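Long-range contact in flap endonuclease 1 (Methanocaldococcus jannaschii, PDB 1A76), which cleaves 5'-flap structures in DNA and degrades DNA in the 5'-to-3' direction during replication and repair, using magnesium ions: residues F16-D27 against H67-V78. Numbering follows the deposited sequence.
Sequences FEDLKGKKVAID and HLLENDITPIWV
Ile26 lies alongside Pro75 and reaches over the indole of Trp77 where strands 23-27 and 74-78 pair in parallel. From CB, 3.9 Å from Ile76 O, the chain runs through CG1, 4.0 Å from Pro75 CB, to CD1, which meets Pro75 CB tightly at 3.4 Å, touches Leu68 CD2 (4.1 Å) and sits over one indole face, a CH-pi contact 3.8 Å from the five-membered ring's centroid. CG1 anti to the carbonyl carbon (chi1 -64°) and an extended chi2 (166°) carry CD1 there, while CG2 faces Trp77 CE3. Five backbone bonds link the strands, the straightest being Ile26 N to Ile76 O (2.8 Å, 166° at the hydrogen). Asp27, a predicted magnesium ligand, accepts from Asn30 N through OD1. At the Schellman end of helix 56-70, the Phe16 ring lies nearly parallel to that of His67 but slid aside, with Leu68 CD1 at its edge and Ile73 CD1 packed obliquely near CE1; an alanine here is likely to leave all three without their partner. The Lys20 NZ-Asp72 OD2 salt bridge is modelled doubtfully short. Backbone bonds thus satisfy facing polar groups while apolar contacts fill one face, setting 23-27, between 168-170 and 74-79, on course to the metal site.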
loop_
_atom_site.group_PDB
_atom_site.type_symbol
_atom_site.label_atom_id
_atom_site.label_comp_id
_atom_site.label_asym_id
_atom_site.label_seq_id
_atom_site.Cartn_x
_atom_site.Cartn_y
_atom_site.Cartn_z
ATOM N N PHE A 16 3.040 -13.004 -16.007
ATOM C CA PHE A 16 4.262 -12.494 -15.395
ATOM C C PHE A 16 5.242 -12.120 -16.506
ATOM O O PHE A 16 6.037 -11.190 -16.370
ATOM C CB PHE A 16 4.880 -13.569 -14.492
ATOM C CG PHE A 16 5.686 -13.027 -13.347
ATOM C CD1 PHE A 16 5.347 -11.827 -12.737
ATOM C CD2 PHE A 16 6.789 -13.729 -12.875
ATOM C CE1 PHE A 16 6.095 -11.335 -11.671
ATOM C CE2 PHE A 16 7.547 -13.250 -11.812
ATOM C CZ PHE A 16 7.201 -12.050 -11.207
ATOM N N GLU A 17 5.169 -12.838 -17.621
ATOM C CA GLU A 17 6.059 -12.576 -18.747
ATOM C C GLU A 17 5.862 -11.193 -19.359
ATOM O O GLU A 17 6.829 -10.496 -19.657
ATOM C CB GLU A 17 5.861 -13.633 -19.840
ATOM C CG GLU A 17 6.723 -13.416 -21.080
ATOM C CD GLU A 17 5.929 -12.913 -22.273
ATOM O OE1 GLU A 17 5.235 -13.731 -22.919
ATOM O OE2 GLU A 17 6.002 -11.697 -22.569
ATOM N N ASP A 18 4.607 -10.801 -19.552
ATOM C CA ASP A 18 4.319 -9.507 -20.151
ATOM C C ASP A 18 4.582 -8.357 -19.181
ATOM O O ASP A 18 4.406 -7.195 -19.517
ATOM C CB ASP A 18 2.871 -9.466 -20.658
ATOM C CG ASP A 18 2.657 -10.341 -21.894
ATOM O OD1 ASP A 18 3.652 -10.818 -22.475
ATOM O OD2 ASP A 18 1.491 -10.557 -22.285
ATOM N N LEU A 19 5.012 -8.698 -17.975
ATOM C CA LEU A 19 5.326 -7.710 -16.948
ATOM C C LEU A 19 6.854 -7.546 -16.902
ATOM O O LEU A 19 7.388 -6.680 -16.203
ATOM C CB LEU A 19 4.816 -8.220 -15.601
ATOM C CG LEU A 19 3.748 -7.498 -14.779
ATOM C CD1 LEU A 19 2.998 -6.503 -15.617
ATOM C CD2 LEU A 19 2.817 -8.542 -14.154
ATOM N N LYS A 20 7.550 -8.401 -17.647
ATOM C CA LYS A 20 9.010 -8.374 -17.689
ATOM C C LYS A 20 9.586 -7.037 -18.158
ATOM O O LYS A 20 9.115 -6.450 -19.133
ATOM C CB LYS A 20 9.530 -9.493 -18.599
ATOM C CG LYS A 20 10.891 -10.048 -18.189
ATOM C CD LYS A 20 11.811 -10.212 -19.395
ATOM C CE LYS A 20 13.269 -9.877 -19.061
ATOM N NZ LYS A 20 13.635 -8.472 -19.413
ATOM N N GLY A 21 10.608 -6.563 -17.446
ATOM C CA GLY A 21 11.259 -5.315 -17.804
ATOM C C GLY A 21 10.595 -4.042 -17.307
ATOM O O GLY A 21 11.077 -2.941 -17.598
ATOM N N LYS A 22 9.499 -4.169 -16.562
ATOM C CA LYS A 22 8.794 -2.995 -16.064
ATOM C C LYS A 22 9.282 -2.528 -14.699
ATOM O O LYS A 22 9.784 -3.312 -13.890
ATOM C CB LYS A 22 7.286 -3.267 -15.970
ATOM C CG LYS A 22 6.555 -3.486 -17.310
ATOM C CD LYS A 22 6.941 -2.451 -18.370
ATOM C CE LYS A 22 5.868 -2.352 -19.457
ATOM N NZ LYS A 22 6.443 -2.262 -20.840
ATOM N N LYS A 23 9.151 -1.231 -14.458
ATOM C CA LYS A 23 9.517 -0.655 -13.174
ATOM C C LYS A 23 8.178 -0.491 -12.456
ATOM O O LYS A 23 7.174 -0.156 -13.096
ATOM C CB LYS A 23 10.162 0.719 -13.366
ATOM C CG LYS A 23 11.548 0.690 -14.019
ATOM C CD LYS A 23 12.183 2.076 -13.983
ATOM C CE LYS A 23 13.017 2.353 -15.229
ATOM N NZ LYS A 23 14.068 3.385 -14.977
ATOM N N VAL A 24 8.143 -0.742 -11.149
ATOM C CA VAL A 24 6.887 -0.591 -10.403
ATOM C C VAL A 24 7.103 0.042 -9.040
ATOM O O VAL A 24 8.149 -0.137 -8.423
ATOM C CB VAL A 24 6.179 -1.958 -10.136
ATOM C CG1 VAL A 24 5.520 -2.472 -11.413
ATOM C CG2 VAL A 24 7.191 -2.994 -9.579
ATOM N N ALA A 25 6.106 0.785 -8.572
ATOM C CA ALA A 25 6.172 1.380 -7.245
ATOM C C ALA A 25 5.271 0.481 -6.401
ATOM O O ALA A 25 4.086 0.333 -6.690
ATOM C CB ALA A 25 5.639 2.813 -7.263
ATOM N N ILE A 26 5.836 -0.148 -5.382
ATOM C CA ILE A 26 5.048 -1.029 -4.534
ATOM C C ILE A 26 4.416 -0.319 -3.341
ATOM O O ILE A 26 5.101 0.369 -2.592
ATOM C CB ILE A 26 5.892 -2.186 -3.969
ATOM C CG1 ILE A 26 6.391 -3.081 -5.101
ATOM C CG2 ILE A 26 5.034 -3.020 -3.003
ATOM C CD1 ILE A 26 7.468 -4.028 -4.679
ATOM N N ASP A 27 3.106 -0.487 -3.171
ATOM C CA ASP A 27 2.427 0.096 -2.021
ATOM C C ASP A 27 2.893 -0.758 -0.835
ATOM O O ASP A 27 2.367 -1.851 -0.590
ATOM C CB ASP A 27 0.910 -0.001 -2.172
ATOM C CG ASP A 27 0.176 0.587 -0.980
ATOM O OD1 ASP A 27 0.714 0.540 0.148
ATOM O OD2 ASP A 27 -0.941 1.096 -1.171
ATOM N N HIS A 67 11.764 -12.529 -6.266
ATOM C CA HIS A 67 10.910 -13.189 -7.252
ATOM C C HIS A 67 10.628 -12.217 -8.412
ATOM O O HIS A 67 10.679 -12.586 -9.586
ATOM C CB HIS A 67 9.611 -13.632 -6.553
ATOM C CG HIS A 67 8.516 -14.061 -7.481
ATOM N ND1 HIS A 67 8.609 -15.177 -8.283
ATOM C CD2 HIS A 67 7.280 -13.547 -7.695
ATOM C CE1 HIS A 67 7.479 -15.333 -8.951
ATOM N NE2 HIS A 67 6.655 -14.356 -8.611
ATOM N N LEU A 68 10.355 -10.967 -8.056
ATOM C CA LEU A 68 10.077 -9.903 -9.017
ATOM C C LEU A 68 11.320 -9.578 -9.862
ATOM O O LEU A 68 11.244 -9.466 -11.088
ATOM C CB LEU A 68 9.626 -8.642 -8.264
ATOM C CG LEU A 68 8.163 -8.173 -8.308
ATOM C CD1 LEU A 68 7.210 -9.339 -8.388
ATOM C CD2 LEU A 68 7.882 -7.319 -7.074
ATOM N N LEU A 69 12.466 -9.438 -9.201
ATOM C CA LEU A 69 13.714 -9.115 -9.896
ATOM C C LEU A 69 14.198 -10.219 -10.832
ATOM O O LEU A 69 14.893 -9.947 -11.821
ATOM C CB LEU A 69 14.810 -8.790 -8.883
ATOM C CG LEU A 69 14.733 -7.407 -8.237
ATOM C CD1 LEU A 69 15.747 -7.335 -7.105
ATOM C CD2 LEU A 69 14.995 -6.318 -9.284
ATOM N N GLU A 70 13.852 -11.462 -10.521
ATOM C CA GLU A 70 14.245 -12.581 -11.363
ATOM C C GLU A 70 13.509 -12.475 -12.696
ATOM O O GLU A 70 13.934 -13.048 -13.701
ATOM C CB GLU A 70 13.891 -13.904 -10.688
ATOM C CG GLU A 70 14.970 -14.445 -9.759
ATOM C CD GLU A 70 14.520 -15.677 -8.992
ATOM O OE1 GLU A 70 13.357 -15.704 -8.531
ATOM O OE2 GLU A 70 15.333 -16.618 -8.849
ATOM N N ASN A 71 12.397 -11.741 -12.692
ATOM C CA ASN A 71 11.594 -11.547 -13.895
ATOM C C ASN A 71 11.760 -10.145 -14.457
ATOM O O ASN A 71 10.863 -9.621 -15.108
ATOM C CB ASN A 71 10.116 -11.789 -13.600
ATOM C CG ASN A 71 9.442 -12.601 -14.680
ATOM O OD1 ASN A 71 8.998 -13.727 -14.441
ATOM N ND2 ASN A 71 9.369 -12.040 -15.886
ATOM N N ASP A 72 12.917 -9.549 -14.201
ATOM C CA ASP A 72 13.228 -8.207 -14.668
ATOM C C ASP A 72 12.204 -7.135 -14.271
ATOM O O ASP A 72 12.012 -6.147 -14.991
ATOM C CB ASP A 72 13.432 -8.202 -16.189
ATOM C CG ASP A 72 14.175 -6.968 -16.666
ATOM O OD1 ASP A 72 14.749 -6.261 -15.811
ATOM O OD2 ASP A 72 14.185 -6.692 -17.881
ATOM N N ILE A 73 11.538 -7.329 -13.134
ATOM C CA ILE A 73 10.594 -6.326 -12.645
ATOM C C ILE A 73 11.363 -5.598 -11.563
ATOM O O ILE A 73 11.694 -6.188 -10.524
ATOM C CB ILE A 73 9.340 -6.934 -12.014
ATOM C CG1 ILE A 73 8.423 -7.485 -13.106
ATOM C CG2 ILE A 73 8.598 -5.857 -11.209
ATOM C CD1 ILE A 73 7.539 -8.622 -12.649
ATOM N N THR A 74 11.671 -4.331 -11.817
ATOM C CA THR A 74 12.423 -3.526 -10.859
ATOM C C THR A 74 11.471 -2.750 -9.958
ATOM O O THR A 74 10.794 -1.818 -10.405
ATOM C CB THR A 74 13.349 -2.544 -11.589
ATOM O OG1 THR A 74 14.341 -3.284 -12.304
ATOM C CG2 THR A 74 14.029 -1.617 -10.609
ATOM N N PRO A 75 11.397 -3.137 -8.675
ATOM C CA PRO A 75 10.502 -2.443 -7.757
ATOM C C PRO A 75 11.160 -1.387 -6.874
ATOM O O PRO A 75 12.367 -1.422 -6.587
ATOM C CB PRO A 75 9.940 -3.583 -6.918
ATOM C CG PRO A 75 11.136 -4.550 -6.806
ATOM C CD PRO A 75 12.059 -4.269 -7.998
ATOM N N ILE A 76 10.343 -0.428 -6.467
ATOM C CA ILE A 76 10.775 0.601 -5.551
ATOM C C ILE A 76 9.658 0.554 -4.514
ATOM O O ILE A 76 8.475 0.636 -4.859
ATOM C CB ILE A 76 10.871 2.002 -6.219
ATOM C CG1 ILE A 76 11.226 3.039 -5.153
ATOM C CG2 ILE A 76 9.564 2.351 -6.931
ATOM C CD1 ILE A 76 12.183 4.119 -5.622
ATOM N N TRP A 77 10.035 0.381 -3.251
ATOM C CA TRP A 77 9.066 0.289 -2.174
ATOM C C TRP A 77 8.656 1.663 -1.654
ATOM O O TRP A 77 9.494 2.538 -1.424
ATOM C CB TRP A 77 9.644 -0.563 -1.034
ATOM C CG TRP A 77 9.640 -2.024 -1.347
ATOM C CD1 TRP A 77 10.441 -2.678 -2.246
ATOM C CD2 TRP A 77 8.772 -3.017 -0.786
ATOM N NE1 TRP A 77 10.120 -4.011 -2.275
ATOM C CE2 TRP A 77 9.103 -4.249 -1.390
ATOM C CE3 TRP A 77 7.745 -2.985 0.171
ATOM C CZ2 TRP A 77 8.442 -5.445 -1.069
ATOM C CZ3 TRP A 77 7.088 -4.168 0.487
ATOM C CH2 TRP A 77 7.441 -5.385 -0.130
ATOM N N VAL A 78 7.357 1.850 -1.474
ATOM C CA VAL A 78 6.841 3.114 -0.980
ATOM C C VAL A 78 6.131 2.927 0.349
ATOM O O VAL A 78 5.145 2.186 0.458
ATOM C CB VAL A 78 5.868 3.751 -1.989
ATOM C CG1 VAL A 78 5.551 5.164 -1.570
ATOM C CG2 VAL A 78 6.480 3.758 -3.368
#